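Local coordinates for protein methyltransferase (Bacteroides thetaiotaomicron, PDB 3FQ6) that probably transfers a methyl group from S-adenosylmethionine to its substrate, as a member of the tetrapyrrole methylase family, here represented by one small alpha/beta domain, at residues 8-13 with 43-48; 57-62 with 88-93; 74-79 with 95-100; 84-87 with 92-95. All coordinates share one frame; numbering follows the deposited sequence.

Interaction 1. Residues 8-13 with 43-48; sequences PALVAS and HRTMVF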
loop_
_atom_site.group_PDB
_atom_site.type_symbol
_atom_site.label_atom_id
_atom_site.label_comp_id
_atom_site.label_asym_id
_atom_site.label_seq_id
_atom_site.Cartn_x
_atom_site.Cartn_y
_atom_site.Cartn_z
ATOM N N PRO A 8 -13.606 -1.376 0.166
ATOM C CA PRO A 8 -13.560 -2.375 1.263
ATOM C C PRO A 8 -12.226 -2.339 2.037
ATOM O O PRO A 8 -12.229 -2.354 3.270
ATOM C CB PRO A 8 -13.751 -3.706 0.532
ATOM C CG PRO A 8 -14.629 -3.336 -0.683
ATOM C CD PRO A 8 -14.220 -1.938 -1.075
ATOM N N ALA A 9 -11.106 -2.238 1.322
ATOM C CA ALA A 9 -9.780 -2.132 1.966
ATOM C C ALA A 9 -9.594 -0.847 2.782
ATOM O O ALA A 9 -8.950 -0.859 3.836
ATOM C CB ALA A 9 -8.648 -2.290 0.941
ATOM N N LEU A 10 -10.154 0.258 2.297
ATOM C CA LEU A 10 -10.052 1.527 3.016
ATOM C C LEU A 10 -10.703 1.410 4.387
ATOM O O LEU A 10 -10.064 1.677 5.393
ATOM C CB LEU A 10 -10.674 2.674 2.239
ATOM C CG LEU A 10 -9.946 4.019 2.311
ATOM C CD1 LEU A 10 -10.975 5.096 2.267
ATOM C CD2 LEU A 10 -9.042 4.221 3.525
ATOM N N VAL A 11 -11.953 0.962 4.402
ATOM C CA VAL A 11 -12.718 0.744 5.625
ATOM C C VAL A 11 -12.022 -0.228 6.557
ATOM O O VAL A 11 -11.955 0.021 7.766
ATOM C CB VAL A 11 -14.107 0.155 5.302
ATOM C CG1 VAL A 11 -14.935 0.021 6.557
ATOM C CG2 VAL A 11 -14.817 1.002 4.229
ATOM N N ALA A 12 -11.521 -1.334 5.992
ATOM C CA ALA A 12 -10.950 -2.431 6.774
ATOM C C ALA A 12 -9.596 -2.076 7.414
ATOM O O ALA A 12 -9.203 -2.669 8.431
ATOM C CB ALA A 12 -10.805 -3.661 5.907
ATOM N N SER A 13 -8.886 -1.116 6.825
ATOM C CA SER A 13 -7.564 -0.750 7.304
ATOM C C SER A 13 -7.489 -0.157 8.711
ATOM O O SER A 13 -6.424 -0.165 9.303
ATOM C CB SER A 13 -6.903 0.218 6.321
ATOM O OG SER A 13 -7.614 1.453 6.273
ATOM N N HIS A 43 -0.457 14.202 4.387
ATOM C CA HIS A 43 -1.046 13.907 5.682
ATOM C C HIS A 43 -2.222 12.946 5.576
ATOM O O HIS A 43 -2.525 12.254 6.562
ATOM C CB HIS A 43 -1.470 15.179 6.429
ATOM C CG HIS A 43 -0.333 15.901 7.095
ATOM N ND1 HIS A 43 0.645 16.579 6.387
ATOM C CD2 HIS A 43 -0.025 16.066 8.405
ATOM C CE1 HIS A 43 1.504 17.127 7.230
ATOM N NE2 HIS A 43 1.119 16.836 8.461
ATOM N N ARG A 44 -2.862 12.882 4.400
ATOM C CA ARG A 44 -4.044 12.038 4.226
ATOM C C ARG A 44 -3.663 10.605 3.943
ATOM O O ARG A 44 -2.699 10.357 3.267
ATOM C CB ARG A 44 -4.942 12.507 3.081
ATOM C CG ARG A 44 -5.892 13.595 3.435
ATOM C CD ARG A 44 -6.291 14.382 2.192
ATOM N NE ARG A 44 -5.145 14.885 1.424
ATOM C CZ ARG A 44 -5.237 15.588 0.294
ATOM N NH1 ARG A 44 -4.145 15.998 -0.322
ATOM N NH2 ARG A 44 -6.418 15.891 -0.232
ATOM N N THR A 45 -4.466 9.672 4.440
ATOM C CA THR A 45 -4.373 8.292 4.081
ATOM C C THR A 45 -4.279 8.176 2.544
ATOM O O THR A 45 -4.907 8.944 1.818
ATOM C CB THR A 45 -5.576 7.548 4.675
ATOM O OG1 THR A 45 -5.490 7.586 6.110
ATOM C CG2 THR A 45 -5.611 6.088 4.253
HETATM N N MSE A 46 -3.463 7.232 2.064
HETATM C CA MSE A 46 -3.211 7.014 0.613
HETATM C C MSE A 46 -3.529 5.592 0.185
HETATM O O MSE A 46 -3.356 4.646 0.958
HETATM C CB MSE A 46 -1.759 7.317 0.263
HETATM C CG MSE A 46 -1.394 8.777 0.278
HETATM SE SE MSE A 46 0.452 8.966 0.885
HETATM C CE MSE A 46 0.273 8.408 2.760
ATOM N N VAL A 47 -3.975 5.442 -1.049
ATOM C CA VAL A 47 -4.473 4.159 -1.544
ATOM C C VAL A 47 -3.832 3.831 -2.875
ATOM O O VAL A 47 -3.975 4.625 -3.843
ATOM C CB VAL A 47 -6.036 4.155 -1.738
ATOM C CG1 VAL A 47 -6.502 2.860 -2.503
ATOM C CG2 VAL A 47 -6.829 4.332 -0.344
ATOM N N PHE A 48 -3.145 2.671 -2.934
ATOM C CA PHE A 48 -2.432 2.231 -4.157
ATOM C C PHE A 48 -2.888 0.881 -4.627
ATOM O O PHE A 48 -3.323 0.036 -3.823
ATOM C CB PHE A 48 -0.903 2.137 -3.984
ATOM C CG PHE A 48 -0.273 3.319 -3.256
ATOM C CD1 PHE A 48 0.372 4.327 -3.971
ATOM C CD2 PHE A 48 -0.309 3.402 -1.844
ATOM C CE1 PHE A 48 0.961 5.429 -3.294
ATOM C CE2 PHE A 48 0.246 4.466 -1.186
ATOM C CZ PHE A 48 0.901 5.490 -1.915
#
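Leu10, reaching from helix 6-12, lies against Thr45 and Val47 on strand 45-50, so one leucine spans two alternate residues of a strand. This is a helix packed on one face of a mixed five-stranded sheet, the alpha/beta arrangement of this domain. The spacing is set by the backbones: the nearest pair of CA atoms, Leu10 and Val47, is 7.7 Å apart, and side chains fill that interval. Along the strand, Thr45 comes first. Its methyl CG2 meets Leu10 CD2 at 4.0 Å, the two side chains crossing obliquely. Thr45 has CG2 anti to the backbone N and OG1 beside it (chi1 to OG1 -65°), which turns the methyl to the leucine while OG1 hydrogen-bonds to the carbonyl O of Pro16. The polar end of this buried residue is thus satisfied outside the apolar contact. Met46, a selenomethionine, alternates to the other face of the sheet and touches Leu110 there. Val47 returns to the helix side: its CG2 stands 4.1 Å from Leu10 CG, with the two side chains at about a right angle, so the valine meets the branch point of the leucine rather than its end methyls. No hydrogen bond joins the segments, and the atoms that meet (Leu10 CG and CD2, Thr45 CG2, Val47 CG2) are all carbon, so the interface is apolar. Phe20 and Asn17 also touch Leu10. Within segment 8-13, Ser13 OG donates to Leu10 O at 2.6 Å, with a C=O...OG angle of 139° and the hydroxyl tilted 23° from the carbonyl plane.

Interaction 2. Residues 57-62 with 88-93; sequences KTLTQF and GSLAEL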
loop_
_atom_site.group_PDB
_atom_site.type_symbol
_atom_site.label_atom_id
_atom_site.label_comp_id
_atom_site.label_asym_id
_atom_site.label_seq_id
_atom_site.Cartn_x
_atom_site.Cartn_y
_atom_site.Cartn_z
ATOM N N LYS A 57 9.259 -4.802 -3.686
ATOM C CA LYS A 57 10.094 -3.655 -4.028
ATOM C C LYS A 57 9.411 -2.361 -3.618
ATOM O O LYS A 57 10.051 -1.438 -3.133
ATOM C CB LYS A 57 10.367 -3.630 -5.512
ATOM C CG LYS A 57 11.155 -2.419 -5.964
ATOM C CD LYS A 57 12.141 -2.788 -7.097
ATOM C CE LYS A 57 12.705 -1.555 -7.767
ATOM N NZ LYS A 57 13.735 -1.961 -8.779
ATOM N N THR A 58 8.093 -2.315 -3.797
ATOM C CA THR A 58 7.325 -1.133 -3.485
ATOM C C THR A 58 7.240 -0.890 -1.977
ATOM O O THR A 58 7.474 0.229 -1.511
ATOM C CB THR A 58 5.956 -1.253 -4.138
ATOM O OG1 THR A 58 6.137 -1.083 -5.539
ATOM C CG2 THR A 58 4.956 -0.222 -3.619
ATOM N N LEU A 59 6.935 -1.923 -1.207
ATOM C CA LEU A 59 6.905 -1.782 0.250
ATOM C C LEU A 59 8.265 -1.369 0.810
ATOM O O LEU A 59 8.334 -0.636 1.795
ATOM C CB LEU A 59 6.471 -3.081 0.915
ATOM C CG LEU A 59 5.094 -3.604 0.552
ATOM C CD1 LEU A 59 4.845 -4.947 1.250
ATOM C CD2 LEU A 59 4.049 -2.537 0.925
ATOM N N THR A 60 9.344 -1.816 0.164
ATOM C CA THR A 60 10.708 -1.463 0.580
ATOM C C THR A 60 10.981 0.009 0.281
ATOM O O THR A 60 11.385 0.778 1.143
ATOM C CB THR A 60 11.708 -2.379 -0.126
ATOM O OG1 THR A 60 11.347 -3.735 0.164
ATOM C CG2 THR A 60 13.136 -2.116 0.335
ATOM N N GLN A 61 10.723 0.407 -0.950
ATOM C CA GLN A 61 10.797 1.804 -1.304
ATOM C C GLN A 61 9.917 2.716 -0.445
ATOM O O GLN A 61 10.339 3.833 -0.138
ATOM C CB GLN A 61 10.395 1.961 -2.742
ATOM C CG GLN A 61 11.007 3.115 -3.380
ATOM C CD GLN A 61 10.920 3.011 -4.856
ATOM O OE1 GLN A 61 10.085 2.275 -5.395
ATOM N NE2 GLN A 61 11.774 3.756 -5.543
ATOM N N PHE A 62 8.711 2.252 -0.080
ATOM C CA PHE A 62 7.835 2.989 0.849
ATOM C C PHE A 62 8.483 3.163 2.226
ATOM O O PHE A 62 8.338 4.217 2.836
ATOM C CB PHE A 62 6.449 2.314 1.023
ATOM C CG PHE A 62 5.477 2.528 -0.137
ATOM C CD1 PHE A 62 5.852 3.221 -1.309
ATOM C CD2 PHE A 62 4.207 1.970 -0.085
ATOM C CE1 PHE A 62 4.968 3.391 -2.388
ATOM C CE2 PHE A 62 3.304 2.139 -1.146
ATOM C CZ PHE A 62 3.678 2.844 -2.302
ATOM N N GLY A 88 0.068 -3.758 9.605
ATOM C CA GLY A 88 1.148 -3.452 10.523
ATOM C C GLY A 88 1.946 -2.322 9.934
ATOM O O GLY A 88 1.500 -1.653 8.982
ATOM N N SER A 89 3.127 -2.108 10.500
ATOM C CA SER A 89 4.080 -1.161 9.957
ATOM C C SER A 89 4.632 -1.736 8.670
ATOM O O SER A 89 4.559 -2.942 8.437
ATOM C CB SER A 89 5.217 -0.935 10.944
ATOM O OG SER A 89 5.856 -2.154 11.171
ATOM N N LEU A 90 5.170 -0.849 7.846
ATOM C CA LEU A 90 5.899 -1.203 6.641
ATOM C C LEU A 90 7.047 -2.189 6.916
ATOM O O LEU A 90 7.253 -3.108 6.115
ATOM C CB LEU A 90 6.420 0.081 5.970
ATOM C CG LEU A 90 5.771 0.740 4.738
ATOM C CD1 LEU A 90 4.377 0.259 4.354
ATOM C CD2 LEU A 90 5.895 2.265 4.768
ATOM N N ALA A 91 7.785 -2.039 8.024
ATOM C CA ALA A 91 8.844 -3.050 8.335
ATOM C C ALA A 91 8.262 -4.432 8.551
ATOM O O ALA A 91 8.855 -5.418 8.115
ATOM C CB ALA A 91 9.731 -2.666 9.534
ATOM N N GLU A 92 7.105 -4.504 9.205
ATOM C CA GLU A 92 6.444 -5.813 9.412
ATOM C C GLU A 92 5.863 -6.329 8.141
ATOM O O GLU A 92 5.756 -7.530 7.982
ATOM C CB GLU A 92 5.333 -5.760 10.430
ATOM C CG GLU A 92 5.820 -5.496 11.826
ATOM C CD GLU A 92 4.692 -5.044 12.731
ATOM O OE1 GLU A 92 3.842 -4.226 12.303
ATOM O OE2 GLU A 92 4.652 -5.504 13.889
ATOM N N LEU A 93 5.499 -5.431 7.230
ATOM C CA LEU A 93 4.859 -5.808 5.982
ATOM C C LEU A 93 5.898 -6.368 5.058
ATOM O O LEU A 93 5.667 -7.369 4.417
ATOM C CB LEU A 93 4.136 -4.625 5.338
ATOM C CG LEU A 93 2.598 -4.413 5.423
ATOM C CD1 LEU A 93 1.864 -5.282 6.394
ATOM C CD2 LEU A 93 2.281 -2.972 5.700
#
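Leu90 comes up against Phe62 with its CD2 methyl, 3.8 Å from Phe62 CB and 3.7 Å from Phe62 O, so it lies on the root of the phenylalanine and its backbone rather than on the ring. The ring itself leads away from the contact, and Thr58 CG2 lies 3.6 Å above one of its faces, offset toward the rim. One turn earlier, Leu59 faces both Leu90 and Leu93, with one methyl for each. Its CD1 approaches Leu93 CB at 4.2 Å, the two side chains crossing at about a right angle, while Leu59 CD2 and Leu90 CD1 stand a looser 4.4 Å apart. Chi1 (-60°) sets Leu59 CG anti to the carbonyl carbon, and an extended chi2 (177°) carries CD1 on to Leu93. All four touching residues are buried, and no hydrogen bond crosses. The start of the second helix is fixed by a capping box: Ser89 N donates to the anti lone pair of Glu92 OE1 at 2.9 Å, and Glu92 N returns a weak bond to Ser89 OG at 3.3 Å. OE1 also accepts from Ser89 OG, from above the carboxylate plane, so two donors grip one oxygen. Through the leucine and phenylalanine contacts, helices 55-66 and 90-99 are joined side by side. Leu90 and Leu93 also rest on Ala72 of strand 71-77, while Phe62 meets Leu36 of helix 32-39 and the ring of Phe48 on strand 45-50.

Interaction 3. Residues 74-79 with 95-100; sequences VSREIS and EHFTAT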
loop_
_atom_site.group_PDB
_atom_site.type_symbol
_atom_site.label_atom_id
_atom_site.label_comp_id
_atom_site.label_asym_id
_atom_site.label_seq_id
_atom_site.Cartn_x
_atom_site.Cartn_y
_atom_site.Cartn_z
ATOM N N VAL A 74 -2.298 -4.399 3.398
ATOM C CA VAL A 74 -2.228 -4.993 2.033
ATOM C C VAL A 74 -3.398 -5.927 1.921
ATOM O O VAL A 74 -3.602 -6.799 2.793
ATOM C CB VAL A 74 -0.886 -5.798 1.792
ATOM C CG1 VAL A 74 -0.880 -6.475 0.449
ATOM C CG2 VAL A 74 0.374 -4.902 1.966
ATOM N N SER A 75 -4.194 -5.732 0.879
ATOM C CA SER A 75 -5.294 -6.614 0.596
ATOM C C SER A 75 -4.987 -7.315 -0.690
ATOM O O SER A 75 -4.593 -6.680 -1.678
ATOM C CB SER A 75 -6.565 -5.802 0.443
ATOM O OG SER A 75 -6.836 -5.188 1.682
ATOM N N ARG A 76 -5.127 -8.633 -0.666
ATOM C CA ARG A 76 -4.836 -9.478 -1.819
ATOM C C ARG A 76 -6.056 -10.325 -2.110
ATOM O O ARG A 76 -6.429 -11.137 -1.261
ATOM C CB ARG A 76 -3.689 -10.453 -1.519
ATOM C CG ARG A 76 -2.307 -9.891 -1.426
ATOM C CD ARG A 76 -1.318 -11.025 -1.057
ATOM N NE ARG A 76 -1.460 -12.223 -1.887
ATOM C CZ ARG A 76 -1.256 -13.485 -1.482
ATOM N NH1 ARG A 76 -1.409 -14.491 -2.343
ATOM N NH2 ARG A 76 -0.920 -13.759 -0.230
ATOM N N GLU A 77 -6.669 -10.111 -3.289
ATOM C CA GLU A 77 -7.628 -11.052 -3.920
ATOM C C GLU A 77 -6.784 -12.193 -4.399
ATOM O O GLU A 77 -6.067 -12.023 -5.374
ATOM C CB GLU A 77 -8.237 -10.476 -5.192
ATOM C CG GLU A 77 -8.897 -9.150 -5.083
ATOM C CD GLU A 77 -10.380 -9.276 -5.063
ATOM O OE1 GLU A 77 -11.003 -8.574 -4.232
ATOM O OE2 GLU A 77 -10.923 -10.088 -5.861
ATOM N N ILE A 78 -6.847 -13.345 -3.747
ATOM C CA ILE A 78 -6.027 -14.475 -4.167
ATOM C C ILE A 78 -6.758 -15.276 -5.220
ATOM O O ILE A 78 -6.156 -16.017 -5.983
ATOM C CB ILE A 78 -5.612 -15.351 -2.981
ATOM C CG1 ILE A 78 -4.734 -14.525 -2.032
ATOM C CG2 ILE A 78 -4.870 -16.595 -3.478
ATOM C CD1 ILE A 78 -4.463 -15.152 -0.688
ATOM N N SER A 79 -8.067 -15.104 -5.251
ATOM C CA SER A 79 -8.919 -15.730 -6.239
ATOM C C SER A 79 -10.263 -15.084 -6.010
ATOM O O SER A 79 -10.405 -14.221 -5.156
ATOM C CB SER A 79 -9.015 -17.238 -5.998
ATOM O OG SER A 79 -10.119 -17.552 -5.171
ATOM N N GLU A 95 8.781 -7.768 6.098
ATOM C CA GLU A 95 9.078 -9.110 6.623
ATOM C C GLU A 95 8.047 -10.096 6.149
ATOM O O GLU A 95 8.370 -11.215 5.787
ATOM C CB GLU A 95 9.142 -9.159 8.145
ATOM C CG GLU A 95 10.542 -8.977 8.700
ATOM C CD GLU A 95 11.533 -10.034 8.201
ATOM O OE1 GLU A 95 11.189 -11.248 8.220
ATOM O OE2 GLU A 95 12.660 -9.645 7.793
ATOM N N HIS A 96 6.793 -9.679 6.126
ATOM C CA HIS A 96 5.742 -10.617 5.773
ATOM C C HIS A 96 5.876 -11.083 4.334
ATOM O O HIS A 96 5.738 -12.256 4.059
ATOM C CB HIS A 96 4.357 -10.009 5.975
ATOM C CG HIS A 96 3.258 -10.960 5.653
ATOM N ND1 HIS A 96 2.635 -11.728 6.614
ATOM C CD2 HIS A 96 2.713 -11.318 4.469
ATOM C CE1 HIS A 96 1.751 -12.512 6.033
ATOM N NE2 HIS A 96 1.779 -12.281 4.732
ATOM N N PHE A 97 6.138 -10.159 3.417
ATOM C CA PHE A 97 6.117 -10.518 2.013
ATOM C C PHE A 97 7.468 -10.877 1.455
ATOM O O PHE A 97 7.584 -11.125 0.271
ATOM C CB PHE A 97 5.397 -9.466 1.169
ATOM C CG PHE A 97 3.927 -9.432 1.422
ATOM C CD1 PHE A 97 3.085 -10.366 0.819
ATOM C CD2 PHE A 97 3.378 -8.494 2.307
ATOM C CE1 PHE A 97 1.708 -10.365 1.063
ATOM C CE2 PHE A 97 2.000 -8.467 2.557
ATOM C CZ PHE A 97 1.162 -9.420 1.934
ATOM N N THR A 98 8.481 -10.914 2.306
ATOM C CA THR A 98 9.754 -11.503 1.920
ATOM C C THR A 98 9.604 -13.019 2.046
ATOM O O THR A 98 10.081 -13.780 1.189
ATOM C CB THR A 98 10.910 -10.960 2.776
ATOM O OG1 THR A 98 11.064 -9.568 2.500
ATOM C CG2 THR A 98 12.238 -11.698 2.491
ATOM N N ALA A 99 8.920 -13.437 3.116
ATOM C CA ALA A 99 8.537 -14.837 3.328
ATOM C C ALA A 99 7.791 -15.467 2.103
ATOM O O ALA A 99 8.410 -16.204 1.313
ATOM C CB ALA A 99 7.711 -14.976 4.642
ATOM N N THR A 100 6.498 -15.132 1.938
ATOM C CA THR A 100 5.618 -15.725 0.904
ATOM C C THR A 100 5.530 -14.908 -0.400
ATOM O O THR A 100 5.481 -13.669 -0.349
ATOM C CB THR A 100 4.167 -15.894 1.451
ATOM O OG1 THR A 100 3.703 -14.640 1.966
ATOM C CG2 THR A 100 4.087 -16.975 2.551
#
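Val74 on strand 71-77 and Phe97 near the end of helix 90-99 form the closest backbone pair, yet their CA atoms are 10.0 Å apart, a gap bridged by side chains. This is helix-on-sheet packing in an alpha/beta domain; strand 83-87 lies between the two in the chain and is the neighbour of 71-77 in the sheet. Val74 and Arg76, alternate residues of the strand, both project to the helix. Phe97 slides past Val74 in the opposite direction, so that its far end meets the valine: CZ is 3.9 Å from Val74 CG1, and CE2 is 4.0 Å from Val74 CG2. On the other side of CZ, Phe97 CE1 meets Arg76 CD obliquely at 3.8 Å. The arginine thus packs through its aliphatic part. Its chain then bends at chi3 (49°), and the guanidinium plane stands 84° to the ring plane. The charged end is satisfied by a salt bridge from NH2 to Glu84 and a bond from NE to the carbonyl O of Arg103, which together would hold its rotation. Ile78 CG1 lies above one guanidinium face, offset toward its rim. One face of the Phe97 ring is covered from within its own helix, His96 CD2 lying 3.3 Å above its centre.

Interaction 4. Residues 84-87 with 92-95; sequences ETVR and ELIE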
loop_
_atom_site.group_PDB
_atom_site.type_symbol
_atom_site.label_atom_id
_atom_site.label_comp_id
_atom_site.label_asym_id
_atom_site.label_seq_id
_atom_site.Cartn_x
_atom_site.Cartn_y
_atom_site.Cartn_z
ATOM N N GLU A 84 -7.252 -11.947 1.529
ATOM C CA GLU A 84 -6.575 -11.726 2.803
ATOM C C GLU A 84 -6.184 -10.263 3.029
ATOM O O GLU A 84 -6.000 -9.496 2.077
ATOM C CB GLU A 84 -5.332 -12.614 2.915
ATOM C CG GLU A 84 -4.211 -12.197 1.964
ATOM C CD GLU A 84 -2.907 -12.919 2.234
ATOM O OE1 GLU A 84 -2.963 -14.002 2.867
ATOM O OE2 GLU A 84 -1.835 -12.424 1.798
ATOM N N THR A 85 -6.047 -9.902 4.309
ATOM C CA THR A 85 -5.624 -8.578 4.744
ATOM C C THR A 85 -4.386 -8.766 5.602
ATOM O O THR A 85 -4.330 -9.660 6.448
ATOM C CB THR A 85 -6.714 -7.912 5.575
ATOM O OG1 THR A 85 -7.984 -8.202 4.989
ATOM C CG2 THR A 85 -6.523 -6.440 5.642
ATOM N N VAL A 86 -3.377 -7.941 5.346
ATOM C CA VAL A 86 -2.168 -7.935 6.169
ATOM C C VAL A 86 -1.951 -6.520 6.672
ATOM O O VAL A 86 -2.026 -5.568 5.909
ATOM C CB VAL A 86 -0.952 -8.487 5.402
ATOM C CG1 VAL A 86 0.308 -8.519 6.295
ATOM C CG2 VAL A 86 -1.287 -9.912 4.817
ATOM N N ARG A 87 -1.775 -6.408 7.984
ATOM C CA ARG A 87 -1.701 -5.139 8.696
ATOM C C ARG A 87 -0.396 -4.992 9.457
ATOM O O ARG A 87 0.184 -5.990 9.899
ATOM C CB ARG A 87 -2.854 -5.019 9.691
ATOM C CG ARG A 87 -3.981 -4.212 9.127
ATOM C CD ARG A 87 -4.974 -3.688 10.165
ATOM N NE ARG A 87 -6.313 -4.005 9.678
ATOM C CZ ARG A 87 -6.891 -5.191 9.864
ATOM N NH1 ARG A 87 -8.111 -5.421 9.374
ATOM N NH2 ARG A 87 -6.252 -6.149 10.559
ATOM N N GLU A 92 7.105 -4.504 9.205
ATOM C CA GLU A 92 6.444 -5.813 9.412
ATOM C C GLU A 92 5.863 -6.329 8.141
ATOM O O GLU A 92 5.756 -7.530 7.982
ATOM C CB GLU A 92 5.333 -5.760 10.430
ATOM C CG GLU A 92 5.820 -5.496 11.826
ATOM C CD GLU A 92 4.692 -5.044 12.731
ATOM O OE1 GLU A 92 3.842 -4.226 12.303
ATOM O OE2 GLU A 92 4.652 -5.504 13.889
ATOM N N LEU A 93 5.499 -5.431 7.230
ATOM C CA LEU A 93 4.859 -5.808 5.982
ATOM C C LEU A 93 5.898 -6.368 5.058
ATOM O O LEU A 93 5.667 -7.369 4.417
ATOM C CB LEU A 93 4.136 -4.625 5.338
ATOM C CG LEU A 93 2.598 -4.413 5.423
ATOM C CD1 LEU A 93 1.864 -5.282 6.394
ATOM C CD2 LEU A 93 2.281 -2.972 5.700
ATOM N N ILE A 94 7.069 -5.743 5.023
ATOM C CA ILE A 94 8.225 -6.230 4.251
ATOM C C ILE A 94 8.707 -7.592 4.778
ATOM O O ILE A 94 9.000 -8.497 3.975
ATOM C CB ILE A 94 9.365 -5.194 4.311
ATOM C CG1 ILE A 94 8.988 -3.898 3.566
ATOM C CG2 ILE A 94 10.706 -5.775 3.891
ATOM C CD1 ILE A 94 9.845 -2.670 4.030
ATOM N N GLU A 95 8.781 -7.768 6.098
ATOM C CA GLU A 95 9.078 -9.110 6.623
ATOM C C GLU A 95 8.047 -10.096 6.149
ATOM O O GLU A 95 8.370 -11.215 5.787
ATOM C CB GLU A 95 9.142 -9.159 8.145
ATOM C CG GLU A 95 10.542 -8.977 8.700
ATOM C CD GLU A 95 11.533 -10.034 8.201
ATOM O OE1 GLU A 95 11.189 -11.248 8.220
ATOM O OE2 GLU A 95 12.660 -9.645 7.793
#
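Val86 meets Leu93 where the edge strand 83-87 passes the early turns of helix 90-99. Along the strand, Thr85 comes before it, and its CG2 lies 4.2 Å above one face of the Arg87 guanidinium, offset toward the rim. Val86 next turns to the helix. Its CG1, anti to the backbone N (chi1 -178°), reaches Leu93 CD1 at 3.6 Å, and the two side chains slide past each other in opposite directions. The leucine makes this reach with CD1 nearly eclipsing its own CA (chi2 11°), an uncommon conformation that directs the methyl at the strand. Arg87 then contributes backbone: Leu93 CD1 lies 3.8 Å from Arg87 C, so the same methyl covers the valine and the carbonyl carbon of Arg87. CB of Arg87 points away from the helix, and NH1 hydrogen-bonds to the carbonyl O of Ala12, where helix 6-12 packs on the other face of the sheet. No hydrogen bond joins the two segments. The contact is partly buried, Leu93 being the enclosed member and Arg87 the exposed one. It closes the short turn from the strand into the helix, 5 residues apart at the nearest ends. Leu93 also touches Val74 of the adjacent strand 71-77, and Val86 is flanked by His96 and Phe97 further along the helix.

Interactions 1, 2 and 3 are buried, whereas interaction 4 is only partly buried, at the edge strand. Helix 90-99 serves three of them: interaction 2 sets it beside helix 55-66, while interactions 3 and 4 lay it on the neighbouring strands 71-77 and 83-87. Interaction 1 packs helix 6-12 on the opposite face of the same sheet, its centre about 15 Å from that of interaction 2 and on the opposite side of the chain's centre. None has a hydrogen bond across its segments; polarity enters around them, by a capping box in interaction 2 and by the Arg76–Glu84 salt bridge linking interactions 3 and 4. Interaction 3 also packs the aliphatic part of an arginine, where interactions 1 and 2 rely mainly on leucines.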